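Local coordinates for protein pectinesterase A (PDB 2NTP) that hydrolyses the methyl esters of pectin, giving free galacturonate chains and methanol, in the first step of plant tissue maceration and soft rot, at residues A[204-209]-A[241-246]; A[153-158]-A[168-173]; A[139-144]-A[160-165]. All coordinates share one frame; numbering follows the deposited sequence.

Contact 1. Residues A[204-209]-A[241-246]; sequences SGYLTA and LGRPWH. With ADA (alpha-D-galactopyranuronic acid), chain C; ADA (alpha-D-galactopyranuronic acid), chain B; ADA (alpha-D-galactopyranuronic acid), chain D.
The guanidinium of Arg-243 lies flat on one face of the Tyr-206 ring, with the two planes 6° apart. The aliphatic part of the arginine shares that face. Its CD sits almost straight over the ring centre, 3.5 Å from the centroid, in a CH-pi contact. CG of Arg-243 leaves between the backbone N and the carbonyl carbon (chi1 58°), and the extended chain then crosses the ring obliquely toward the sugars. At the ring edge, Tyr-206 OH hydrogen-bonds O3 of the chain D galacturonate at 2.8 Å. NH2 of Arg-243 donates to the ring oxygen O5 of the chain B sugar at 3.0 Å, and NH1 also reaches this O5. NE of Arg-243 forms a salt bridge with Asp-175, so the same guanidinium meets both the substrate and the nucleophile. The Trp-245 indole has C6 of the chain C sugar at its edge, in plane. Its NE1 donates to O6B of that sugar at 3.0 Å and makes a weak bond to O5. Away from the sugars the two backbones lie on neighbouring coils of the right-handed parallel beta-helix of this family. Arg-243 N donates to Thr-208 O at 3.1 Å. Thr-208 OG1 donates to a lone pair of Leu-241 O at 2.8 Å. Farther along, Ala-209 CB packs on Trp-245 CB at 3.9 Å, and the indole leads away from there.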
loop_
_atom_site.group_PDB
_atom_site.type_symbol
_atom_site.label_atom_id
_atom_site.label_comp_id
_atom_site.label_asym_id
_atom_site.label_seq_id
_atom_site.Cartn_x
_atom_site.Cartn_y
_atom_site.Cartn_z
ATOM N N SER A 204 -1.927 -10.489 14.762
ATOM C CA SER A 204 -0.743 -9.701 14.404
ATOM C C SER A 204 -1.017 -8.642 13.335
ATOM O O SER A 204 -0.387 -7.587 13.337
ATOM C CB SER A 204 0.407 -10.613 13.957
ATOM O OG SER A 204 1.085 -11.171 15.072
ATOM N N GLY A 205 -1.937 -8.919 12.414
ATOM C CA GLY A 205 -2.271 -7.915 11.401
ATOM C C GLY A 205 -3.291 -8.332 10.370
ATOM O O GLY A 205 -3.944 -9.369 10.510
ATOM N N TYR A 206 -3.428 -7.495 9.343
ATOM C CA TYR A 206 -4.406 -7.682 8.266
ATOM C C TYR A 206 -3.751 -7.200 6.982
ATOM O O TYR A 206 -3.213 -6.089 6.926
ATOM C CB TYR A 206 -5.693 -6.876 8.534
ATOM C CG TYR A 206 -6.142 -6.932 9.979
ATOM C CD1 TYR A 206 -5.657 -6.011 10.908
ATOM C CD2 TYR A 206 -7.013 -7.928 10.428
ATOM C CE1 TYR A 206 -6.034 -6.067 12.244
ATOM C CE2 TYR A 206 -7.402 -7.991 11.776
ATOM C CZ TYR A 206 -6.905 -7.047 12.669
ATOM O OH TYR A 206 -7.254 -7.079 14.000
ATOM N N LEU A 207 -3.788 -8.031 5.951
ATOM C CA LEU A 207 -3.153 -7.678 4.679
ATOM C C LEU A 207 -3.814 -6.458 4.061
ATOM O O LEU A 207 -3.140 -5.560 3.560
ATOM C CB LEU A 207 -3.228 -8.836 3.681
ATOM C CG LEU A 207 -2.122 -9.891 3.723
ATOM C CD1 LEU A 207 -2.093 -10.643 5.038
ATOM C CD2 LEU A 207 -2.299 -10.854 2.561
ATOM N N THR A 208 -5.143 -6.434 4.092
ATOM C CA THR A 208 -5.879 -5.373 3.417
ATOM C C THR A 208 -6.929 -4.729 4.303
ATOM O O THR A 208 -7.465 -5.359 5.210
ATOM C CB THR A 208 -6.557 -5.866 2.116
ATOM O OG1 THR A 208 -7.617 -6.783 2.426
ATOM C CG2 THR A 208 -5.540 -6.550 1.195
ATOM N N ALA A 209 -7.207 -3.462 4.020
ATOM C CA ALA A 209 -8.318 -2.752 4.648
ATOM C C ALA A 209 -8.948 -1.859 3.584
ATOM O O ALA A 209 -8.693 -0.651 3.546
ATOM C CB ALA A 209 -7.846 -1.942 5.853
ATOM N N LEU A 241 -6.898 -11.764 6.023
ATOM C CA LEU A 241 -6.800 -11.364 4.619
ATOM C C LEU A 241 -7.278 -9.934 4.413
ATOM O O LEU A 241 -6.794 -9.230 3.528
ATOM C CB LEU A 241 -7.614 -12.306 3.731
ATOM C CG LEU A 241 -7.105 -13.742 3.575
ATOM C CD1 LEU A 241 -8.135 -14.574 2.840
ATOM C CD2 LEU A 241 -5.759 -13.769 2.857
ATOM N N GLY A 242 -8.221 -9.510 5.246
ATOM C CA GLY A 242 -8.783 -8.175 5.134
ATOM C C GLY A 242 -9.784 -7.902 6.236
ATOM O O GLY A 242 -10.340 -8.830 6.823
ATOM N N ARG A 243 -9.980 -6.619 6.524
ATOM C CA ARG A 243 -11.077 -6.146 7.369
ATOM C C ARG A 243 -11.648 -4.870 6.729
ATOM O O ARG A 243 -10.936 -4.174 6.001
ATOM C CB ARG A 243 -10.621 -5.932 8.818
ATOM C CG ARG A 243 -9.476 -4.941 9.009
ATOM C CD ARG A 243 -9.114 -4.794 10.487
ATOM N NE ARG A 243 -8.140 -3.726 10.691
ATOM C CZ ARG A 243 -7.873 -3.154 11.865
ATOM N NH1 ARG A 243 -8.508 -3.545 12.965
ATOM N NH2 ARG A 243 -6.972 -2.186 11.938
ATOM N N PRO A 244 -12.937 -4.570 6.966
ATOM C CA PRO A 244 -13.562 -3.486 6.206
ATOM C C PRO A 244 -13.315 -2.103 6.797
ATOM O O PRO A 244 -13.837 -1.785 7.866
ATOM C CB PRO A 244 -15.065 -3.826 6.267
ATOM C CG PRO A 244 -15.192 -5.025 7.187
ATOM C CD PRO A 244 -13.888 -5.208 7.891
ATOM N N TRP A 245 -12.530 -1.285 6.094
ATOM C CA TRP A 245 -12.268 0.075 6.547
ATOM C C TRP A 245 -13.352 1.032 6.068
ATOM O O TRP A 245 -13.544 1.222 4.866
ATOM C CB TRP A 245 -10.885 0.555 6.091
ATOM C CG TRP A 245 -10.530 1.917 6.611
ATOM C CD1 TRP A 245 -10.808 2.420 7.854
ATOM C CD2 TRP A 245 -9.808 2.942 5.914
ATOM N NE1 TRP A 245 -10.321 3.700 7.966
ATOM C CE2 TRP A 245 -9.706 4.048 6.790
ATOM C CE3 TRP A 245 -9.252 3.039 4.630
ATOM C CZ2 TRP A 245 -9.055 5.237 6.428
ATOM C CZ3 TRP A 245 -8.613 4.224 4.262
ATOM C CH2 TRP A 245 -8.518 5.309 5.164
ATOM N N HIS A 246 -14.064 1.613 7.026
ATOM C CA HIS A 246 -15.047 2.651 6.746
ATOM C C HIS A 246 -14.483 3.961 7.283
ATOM O O HIS A 246 -14.652 4.261 8.464
ATOM C CB HIS A 246 -16.380 2.303 7.423
ATOM C CG HIS A 246 -17.070 1.113 6.826
ATOM N ND1 HIS A 246 -18.285 1.205 6.180
ATOM C CD2 HIS A 246 -16.707 -0.191 6.761
ATOM C CE1 HIS A 246 -18.648 0.008 5.754
ATOM N NE2 HIS A 246 -17.707 -0.858 6.092
HETATM C C1 ADA C . -7.252 4.486 9.564
HETATM C C2 ADA C . -6.245 5.590 9.214
HETATM C C3 ADA C . -6.381 6.740 10.207
HETATM C C4 ADA C . -7.823 7.245 10.244
HETATM C C5 ADA C . -8.766 6.088 10.583
HETATM C C6 ADA C . -10.193 6.550 10.572
HETATM O O2 ADA C . -4.905 5.086 9.258
HETATM O O3 ADA C . -5.469 7.797 9.882
HETATM O O4 ADA C . -8.203 7.795 8.976
HETATM O O5 ADA C . -8.591 5.003 9.651
HETATM O O6B ADA C . -11.003 5.986 9.799
HETATM O O6A ADA C . -10.513 7.486 11.343
HETATM C C1 ADA B . -5.284 -2.273 15.221
HETATM C C2 ADA B . -4.253 -1.158 15.043
HETATM C C3 ADA B . -4.682 0.101 15.793
HETATM C C4 ADA B . -6.140 0.467 15.492
HETATM C C5 ADA B . -7.067 -0.736 15.656
HETATM C C6 ADA B . -8.466 -0.370 15.241
HETATM O O2 ADA B . -2.994 -1.597 15.554
HETATM O O3 ADA B . -3.817 1.194 15.453
HETATM O O4 ADA B . -6.276 0.950 14.151
HETATM O O5 ADA B . -6.585 -1.811 14.841
HETATM O O6B ADA B . -9.094 -1.156 14.502
HETATM O O6A ADA B . -8.953 0.710 15.646
HETATM C C1 ADA D . -6.805 -3.974 19.570
HETATM C C2 ADA D . -7.418 -4.159 18.176
HETATM C C3 ADA D . -6.445 -4.894 17.253
HETATM C C4 ADA D . -5.098 -4.171 17.212
HETATM C C5 ADA D . -4.546 -3.952 18.630
HETATM C C6 ADA D . -3.293 -3.117 18.585
HETATM O O1 ADA D . -6.686 -5.235 20.250
HETATM O O2 ADA D . -8.660 -4.872 18.260
HETATM O O3 ADA D . -6.985 -5.000 15.929
HETATM O O4 ADA D . -5.226 -2.925 16.507
HETATM O O5 ADA D . -5.523 -3.323 19.484
HETATM O O6B ADA D . -3.387 -1.874 18.708
HETATM O O6A ADA D . -2.194 -3.697 18.420
#

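Contact 2. Residues A[153-158]-A[168-173]; sequences QDTLYV and CRISGT. With ADA (alpha-D-galactopyranuronic acid), chain E; ADA (alpha-D-galactopyranuronic acid), chain B; ADA (alpha-D-galactopyranuronic acid), chain F.
The one hydrogen bond between these two segments comes from a side chain: Thr-155 OG1 donates to Ser-171 O at 2.8 Å. The donor lies in the plane of the carbonyl. The hydroxyl is anti to its own carbonyl carbon (chi1 -55°), which turns it across to the 168-173 segment. OG1 also has a weak hydrogen bond to Tyr-152 O. The touching parts run in nearly reversed directions, 155° apart. Beside the bond, CD2 of Leu-156 touches CD1 of Ile-170 at 3.9 Å, the two side chains crossing at a slant. Both side chains also touch Leu-149 and Phe-185 in the beta-helix interior. Strands 156-158 and 169-172 belong to different parallel sheets of the beta-helix, so the contact joins two walls of the coil. Gln-153 and Asp-154 start away from the other segment, and their ends reach the sugars. Gln-153 is extended, and its NE2 bonds two of them: O6A of the chain E galacturonate at 2.8 Å, nearly straight, and O3 of the chain B sugar at 3.1 Å. Its OE1 is hydrogen-bonded to Thr-128 OG1, consistent with the amide being held with NE2 toward the sugars. Asp-154 OD1 stands 2.6 Å from the same O6A of the chain E sugar. Gln-153 is the transition-state stabiliser and Asp-154 the proton donor. Both catalytic groups thus converge on one acid oxygen of a sugar in the product's acid form, consistent with this sugar occupying the site where the ester is cleaved.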
loop_
_atom_site.group_PDB
_atom_site.type_symbol
_atom_site.label_atom_id
_atom_site.label_comp_id
_atom_site.label_asym_id
_atom_site.label_seq_id
_atom_site.Cartn_x
_atom_site.Cartn_y
_atom_site.Cartn_z
ATOM N N GLN A 153 2.614 -0.674 9.812
ATOM C CA GLN A 153 1.211 -0.276 9.726
ATOM C C GLN A 153 0.983 0.667 8.548
ATOM O O GLN A 153 1.671 1.689 8.424
ATOM C CB GLN A 153 0.766 0.379 11.034
ATOM C CG GLN A 153 -0.740 0.687 11.100
ATOM C CD GLN A 153 -1.201 1.044 12.504
ATOM O OE1 GLN A 153 -0.414 1.056 13.444
ATOM N NE2 GLN A 153 -2.490 1.326 12.649
ATOM N N ASP A 154 0.018 0.321 7.691
ATOM C CA ASP A 154 -0.422 1.212 6.600
ATOM C C ASP A 154 0.642 1.452 5.506
ATOM O O ASP A 154 0.754 2.547 4.946
ATOM C CB ASP A 154 -0.928 2.562 7.170
ATOM C CG ASP A 154 -2.325 2.469 7.777
ATOM O OD1 ASP A 154 -2.795 1.346 8.056
ATOM O OD2 ASP A 154 -2.962 3.526 7.978
ATOM N N THR A 155 1.409 0.417 5.178
ATOM C CA THR A 155 2.485 0.550 4.182
ATOM C C THR A 155 2.051 1.194 2.854
ATOM O O THR A 155 2.696 2.129 2.381
ATOM C CB THR A 155 3.131 -0.819 3.903
ATOM O OG1 THR A 155 3.573 -1.379 5.148
ATOM C CG2 THR A 155 4.326 -0.681 2.935
ATOM N N LEU A 156 0.967 0.682 2.273
ATOM C CA LEU A 156 0.481 1.132 0.964
ATOM C C LEU A 156 -0.940 1.682 1.043
ATOM O O LEU A 156 -1.880 0.951 1.371
ATOM C CB LEU A 156 0.543 -0.006 -0.055
ATOM C CG LEU A 156 -0.038 0.316 -1.440
ATOM C CD1 LEU A 156 0.667 1.520 -2.092
ATOM C CD2 LEU A 156 0.033 -0.917 -2.349
ATOM N N TYR A 157 -1.072 2.965 0.712
ATOM C CA TYR A 157 -2.339 3.691 0.764
ATOM C C TYR A 157 -2.749 3.941 -0.684
ATOM O O TYR A 157 -2.154 4.773 -1.361
ATOM C CB TYR A 157 -2.122 5.026 1.496
ATOM C CG TYR A 157 -3.365 5.803 1.927
ATOM C CD1 TYR A 157 -4.648 5.446 1.501
ATOM C CD2 TYR A 157 -3.241 6.918 2.763
ATOM C CE1 TYR A 157 -5.777 6.181 1.903
ATOM C CE2 TYR A 157 -4.356 7.656 3.163
ATOM C CZ TYR A 157 -5.614 7.281 2.738
ATOM O OH TYR A 157 -6.709 8.017 3.140
ATOM N N VAL A 158 -3.735 3.192 -1.169
ATOM C CA VAL A 158 -4.211 3.344 -2.542
ATOM C C VAL A 158 -5.607 3.972 -2.576
ATOM O O VAL A 158 -6.594 3.331 -2.223
ATOM C CB VAL A 158 -4.173 1.998 -3.333
ATOM C CG1 VAL A 158 -2.752 1.700 -3.819
ATOM C CG2 VAL A 158 -4.700 0.841 -2.487
ATOM N N CYS A 168 6.112 -7.458 -7.586
ATOM C CA CYS A 168 6.378 -6.548 -6.496
ATOM C C CYS A 168 6.552 -7.266 -5.161
ATOM O O CYS A 168 6.200 -8.437 -5.022
ATOM C CB CYS A 168 5.278 -5.481 -6.436
ATOM S SG CYS A 168 3.748 -5.917 -5.570
ATOM N N ARG A 169 7.144 -6.563 -4.198
ATOM C CA ARG A 169 7.166 -7.018 -2.811
ATOM C C ARG A 169 6.519 -5.939 -1.965
ATOM O O ARG A 169 6.830 -4.759 -2.117
ATOM C CB ARG A 169 8.598 -7.291 -2.329
ATOM C CG ARG A 169 8.692 -7.986 -0.953
ATOM C CD ARG A 169 10.129 -7.941 -0.429
ATOM N NE ARG A 169 10.349 -8.687 0.820
ATOM C CZ ARG A 169 10.316 -8.161 2.046
ATOM N NH1 ARG A 169 10.033 -6.873 2.232
ATOM N NH2 ARG A 169 10.546 -8.940 3.102
ATOM N N ILE A 170 5.589 -6.338 -1.101
ATOM C CA ILE A 170 4.969 -5.404 -0.157
ATOM C C ILE A 170 4.949 -6.057 1.218
ATOM O O ILE A 170 4.437 -7.163 1.369
ATOM C CB ILE A 170 3.528 -4.998 -0.576
ATOM C CG1 ILE A 170 3.512 -4.437 -2.009
ATOM C CG2 ILE A 170 2.953 -3.982 0.423
ATOM C CD1 ILE A 170 2.119 -4.185 -2.597
ATOM N N SER A 171 5.522 -5.377 2.207
ATOM C CA SER A 171 5.584 -5.898 3.566
ATOM C C SER A 171 4.840 -4.991 4.529
ATOM O O SER A 171 4.720 -3.782 4.297
ATOM C CB SER A 171 7.039 -6.051 4.024
ATOM O OG SER A 171 7.628 -4.797 4.300
ATOM N N GLY A 172 4.355 -5.581 5.618
ATOM C CA GLY A 172 3.670 -4.818 6.651
ATOM C C GLY A 172 2.972 -5.672 7.688
ATOM O O GLY A 172 3.115 -6.899 7.718
ATOM N N THR A 173 2.197 -5.004 8.533
ATOM C CA THR A 173 1.493 -5.659 9.629
ATOM C C THR A 173 -0.007 -5.364 9.556
ATOM O O THR A 173 -0.783 -6.161 9.010
ATOM C CB THR A 173 2.076 -5.215 10.988
ATOM O OG1 THR A 173 2.132 -3.786 11.028
ATOM C CG2 THR A 173 3.494 -5.762 11.170
HETATM C C1 ADA E . -6.026 2.299 13.704
HETATM C C2 ADA E . -7.286 3.155 13.623
HETATM C C3 ADA E . -8.176 2.663 12.480
HETATM C C4 ADA E . -7.375 2.600 11.176
HETATM C C5 ADA E . -6.158 1.695 11.380
HETATM C C6 ADA E . -5.289 1.565 10.155
HETATM O O2 ADA E . -7.979 3.089 14.875
HETATM O O3 ADA E . -9.313 3.527 12.341
HETATM O O4 ADA E . -6.911 3.914 10.842
HETATM O O5 ADA E . -5.361 2.249 12.438
HETATM O O6B ADA E . -5.795 1.357 9.023
HETATM O O6A ADA E . -4.058 1.660 10.335
HETATM C C1 ADA B . -5.284 -2.273 15.221
HETATM C C2 ADA B . -4.253 -1.158 15.043
HETATM C C3 ADA B . -4.682 0.101 15.793
HETATM C C4 ADA B . -6.140 0.467 15.492
HETATM C C5 ADA B . -7.067 -0.736 15.656
HETATM C C6 ADA B . -8.466 -0.370 15.241
HETATM O O2 ADA B . -2.994 -1.597 15.554
HETATM O O3 ADA B . -3.817 1.194 15.453
HETATM O O4 ADA B . -6.276 0.950 14.151
HETATM O O5 ADA B . -6.585 -1.811 14.841
HETATM O O6B ADA B . -9.094 -1.156 14.502
HETATM O O6A ADA B . -8.953 0.710 15.646
HETATM C C1 ADA F . -8.633 9.166 8.875
HETATM C C2 ADA F . -9.498 9.402 7.635
HETATM C C3 ADA F . -8.671 9.250 6.356
HETATM C C4 ADA F . -7.406 10.113 6.411
HETATM C C5 ADA F . -6.629 9.799 7.689
HETATM C C6 ADA F . -5.397 10.655 7.822
HETATM O O2 ADA F . -10.567 8.455 7.645
HETATM O O3 ADA F . -9.467 9.566 5.202
HETATM O O4 ADA F . -7.742 11.508 6.422
HETATM O O5 ADA F . -7.473 10.004 8.833
HETATM O O6B ADA F . -4.659 10.819 6.827
HETATM O O6A ADA F . -5.158 11.168 8.934
#

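Contact 3. Residues A[139-144]-A[160-165]; sequences GDRAYF and GGRSFF
Tyr-143 and Phe-164 lie side by side on one face of the sheet and point the same way. Their planes are 24° apart but slid, so the rings barely overlap, and CE1 of Tyr-143 meets CD2 of Phe-164 at 3.4 Å. Pro-339 packs on both. On the opposite face Phe-144 and Phe-165 are more nearly parallel, with planes 9° apart. This pair is also slid, with centroids 4.8 Å apart and little overlap. CD1 of Phe-144 comes over a face of the Phe-165 ring, and Phe-185 stacks on Phe-165 in turn. At the start of the strands the charged groups take over. Arg-162 bends at chi2 and chi3 and brings NH1 to Asp-140 OD2, a salt bridge of 3.0 Å made in the guanidinium plane. Arg-141 runs alongside Arg-162, its guanidinium turned 86° from the other. Asp-140 OD2 also lies near Arg-141 NH1, by charge alone, and may offset the two like charges. Asp-97 pairs with Arg-141 and Asp-336 with Arg-162. Between the two aromatic pairs the backbones hydrogen-bond as parallel strands, with Phe-164 N to Ala-142 O at 2.9 Å and Phe-144 N to Phe-164 O at 2.8 Å. Ladders of like side chains at matching positions of successive coils are characteristic of the parallel beta-helix.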
loop_
_atom_site.group_PDB
_atom_site.type_symbol
_atom_site.label_atom_id
_atom_site.label_comp_id
_atom_site.label_asym_id
_atom_site.label_seq_id
_atom_site.Cartn_x
_atom_site.Cartn_y
_atom_site.Cartn_z
ATOM N N GLY A 139 -4.309 10.738 -8.316
ATOM C CA GLY A 139 -3.560 9.693 -8.966
ATOM C C GLY A 139 -4.529 8.830 -9.740
ATOM O O GLY A 139 -5.571 8.395 -9.217
ATOM N N ASP A 140 -4.208 8.630 -11.009
ATOM C CA ASP A 140 -4.854 7.614 -11.820
ATOM C C ASP A 140 -3.806 7.082 -12.780
ATOM O O ASP A 140 -2.939 7.828 -13.233
ATOM C CB ASP A 140 -6.055 8.183 -12.588
ATOM C CG ASP A 140 -6.858 7.106 -13.309
ATOM O OD1 ASP A 140 -6.844 5.930 -12.873
ATOM O OD2 ASP A 140 -7.515 7.439 -14.322
ATOM N N ARG A 141 -3.891 5.788 -13.069
ATOM C CA ARG A 141 -2.976 5.115 -13.984
ATOM C C ARG A 141 -1.532 5.165 -13.471
ATOM O O ARG A 141 -0.626 5.621 -14.171
ATOM C CB ARG A 141 -3.107 5.689 -15.410
ATOM C CG ARG A 141 -4.540 5.668 -15.953
ATOM C CD ARG A 141 -4.618 6.143 -17.410
ATOM N NE ARG A 141 -4.127 7.512 -17.577
ATOM C CZ ARG A 141 -4.882 8.608 -17.513
ATOM N NH1 ARG A 141 -6.187 8.524 -17.291
ATOM N NH2 ARG A 141 -4.327 9.802 -17.674
ATOM N N ALA A 142 -1.342 4.695 -12.234
ATOM C CA ALA A 142 -0.024 4.603 -11.610
ATOM C C ALA A 142 0.478 3.165 -11.677
ATOM O O ALA A 142 -0.210 2.244 -11.235
ATOM C CB ALA A 142 -0.082 5.080 -10.160
ATOM N N TYR A 143 1.681 2.984 -12.211
ATOM C CA TYR A 143 2.207 1.651 -12.510
ATOM C C TYR A 143 3.504 1.408 -11.756
ATOM O O TYR A 143 4.445 2.194 -11.856
ATOM C CB TYR A 143 2.423 1.542 -14.025
ATOM C CG TYR A 143 2.947 0.226 -14.583
ATOM C CD1 TYR A 143 2.812 -0.987 -13.892
ATOM C CD2 TYR A 143 3.545 0.201 -15.842
ATOM C CE1 TYR A 143 3.300 -2.190 -14.442
ATOM C CE2 TYR A 143 4.016 -0.981 -16.397
ATOM C CZ TYR A 143 3.895 -2.169 -15.697
ATOM O OH TYR A 143 4.367 -3.328 -16.275
ATOM N N PHE A 144 3.546 0.313 -11.002
ATOM C CA PHE A 144 4.727 -0.034 -10.218
ATOM C C PHE A 144 5.187 -1.432 -10.591
ATOM O O PHE A 144 4.489 -2.405 -10.320
ATOM C CB PHE A 144 4.412 0.075 -8.722
ATOM C CG PHE A 144 3.895 1.424 -8.325
ATOM C CD1 PHE A 144 2.539 1.727 -8.458
ATOM C CD2 PHE A 144 4.769 2.406 -7.865
ATOM C CE1 PHE A 144 2.053 2.995 -8.116
ATOM C CE2 PHE A 144 4.295 3.671 -7.522
ATOM C CZ PHE A 144 2.932 3.964 -7.653
ATOM N N GLY A 160 -8.389 6.918 -4.799
ATOM C CA GLY A 160 -8.741 7.461 -6.113
ATOM C C GLY A 160 -8.885 6.455 -7.238
ATOM O O GLY A 160 -9.768 5.601 -7.210
ATOM N N GLY A 161 -8.013 6.572 -8.238
ATOM C CA GLY A 161 -8.168 5.844 -9.490
ATOM C C GLY A 161 -7.524 4.471 -9.517
ATOM O O GLY A 161 -7.550 3.738 -8.524
ATOM N N ARG A 162 -6.935 4.138 -10.663
ATOM C CA ARG A 162 -6.383 2.808 -10.901
ATOM C C ARG A 162 -4.878 2.773 -10.707
ATOM O O ARG A 162 -4.156 3.653 -11.167
ATOM C CB ARG A 162 -6.725 2.323 -12.313
ATOM C CG ARG A 162 -8.174 2.537 -12.697
ATOM C CD ARG A 162 -8.293 3.687 -13.691
ATOM N NE ARG A 162 -8.472 3.156 -15.025
ATOM C CZ ARG A 162 -8.464 3.859 -16.154
ATOM N NH1 ARG A 162 -8.252 5.175 -16.166
ATOM N NH2 ARG A 162 -8.659 3.216 -17.288
ATOM N N SER A 163 -4.415 1.743 -10.010
ATOM C CA SER A 163 -2.988 1.493 -9.869
ATOM C C SER A 163 -2.724 0.025 -10.169
ATOM O O SER A 163 -3.586 -0.825 -9.947
ATOM C CB SER A 163 -2.521 1.828 -8.458
ATOM O OG SER A 163 -3.312 1.132 -7.520
ATOM N N PHE A 164 -1.532 -0.262 -10.673
ATOM C CA PHE A 164 -1.159 -1.635 -11.012
ATOM C C PHE A 164 0.223 -1.920 -10.453
ATOM O O PHE A 164 1.158 -1.144 -10.667
ATOM C CB PHE A 164 -1.201 -1.839 -12.534
ATOM C CG PHE A 164 -0.799 -3.226 -12.986
ATOM C CD1 PHE A 164 -1.425 -4.360 -12.474
ATOM C CD2 PHE A 164 0.192 -3.388 -13.948
ATOM C CE1 PHE A 164 -1.054 -5.643 -12.899
ATOM C CE2 PHE A 164 0.567 -4.665 -14.389
ATOM C CZ PHE A 164 -0.055 -5.791 -13.861
ATOM N N PHE A 165 0.324 -3.017 -9.706
ATOM C CA PHE A 165 1.563 -3.447 -9.071
ATOM C C PHE A 165 1.930 -4.812 -9.620
ATOM O O PHE A 165 1.134 -5.748 -9.560
ATOM C CB PHE A 165 1.385 -3.511 -7.553
ATOM C CG PHE A 165 1.061 -2.182 -6.931
ATOM C CD1 PHE A 165 -0.246 -1.691 -6.944
ATOM C CD2 PHE A 165 2.061 -1.422 -6.332
ATOM C CE1 PHE A 165 -0.549 -0.458 -6.379
ATOM C CE2 PHE A 165 1.769 -0.188 -5.755
ATOM C CZ PHE A 165 0.462 0.297 -5.785
HETATM O O HOH W 1 -4.396 5.628 -9.057
#

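Overall arrangement
The three contacts lie in one beta-helix. Contacts 1 and 2 line the substrate cleft; in contact 3, Gly-160 CA is about 9 Å from the nearest atom of a bound methyl galacturonate. The centres of contacts 1 and 2 are about 11 Å apart. They touch directly: Tyr-206 N probably hydrogen-bonds Thr-173 O at 3.0 Å, and Trp-245 CH2 packs on Tyr-157 OH at 3.8 Å. Both reach the chain B sugar, from Arg-243 and Gln-153. Asp-175 touches Tyr-206, Ala-209 and Asp-154. The centres of contacts 2 and 3 are about 15 Å apart. Their segments alternate along the chain, and Leu-156 CD2 meets Phe-165 CZ at 3.7 Å inside the coil. Contacts 1 and 3 do not touch.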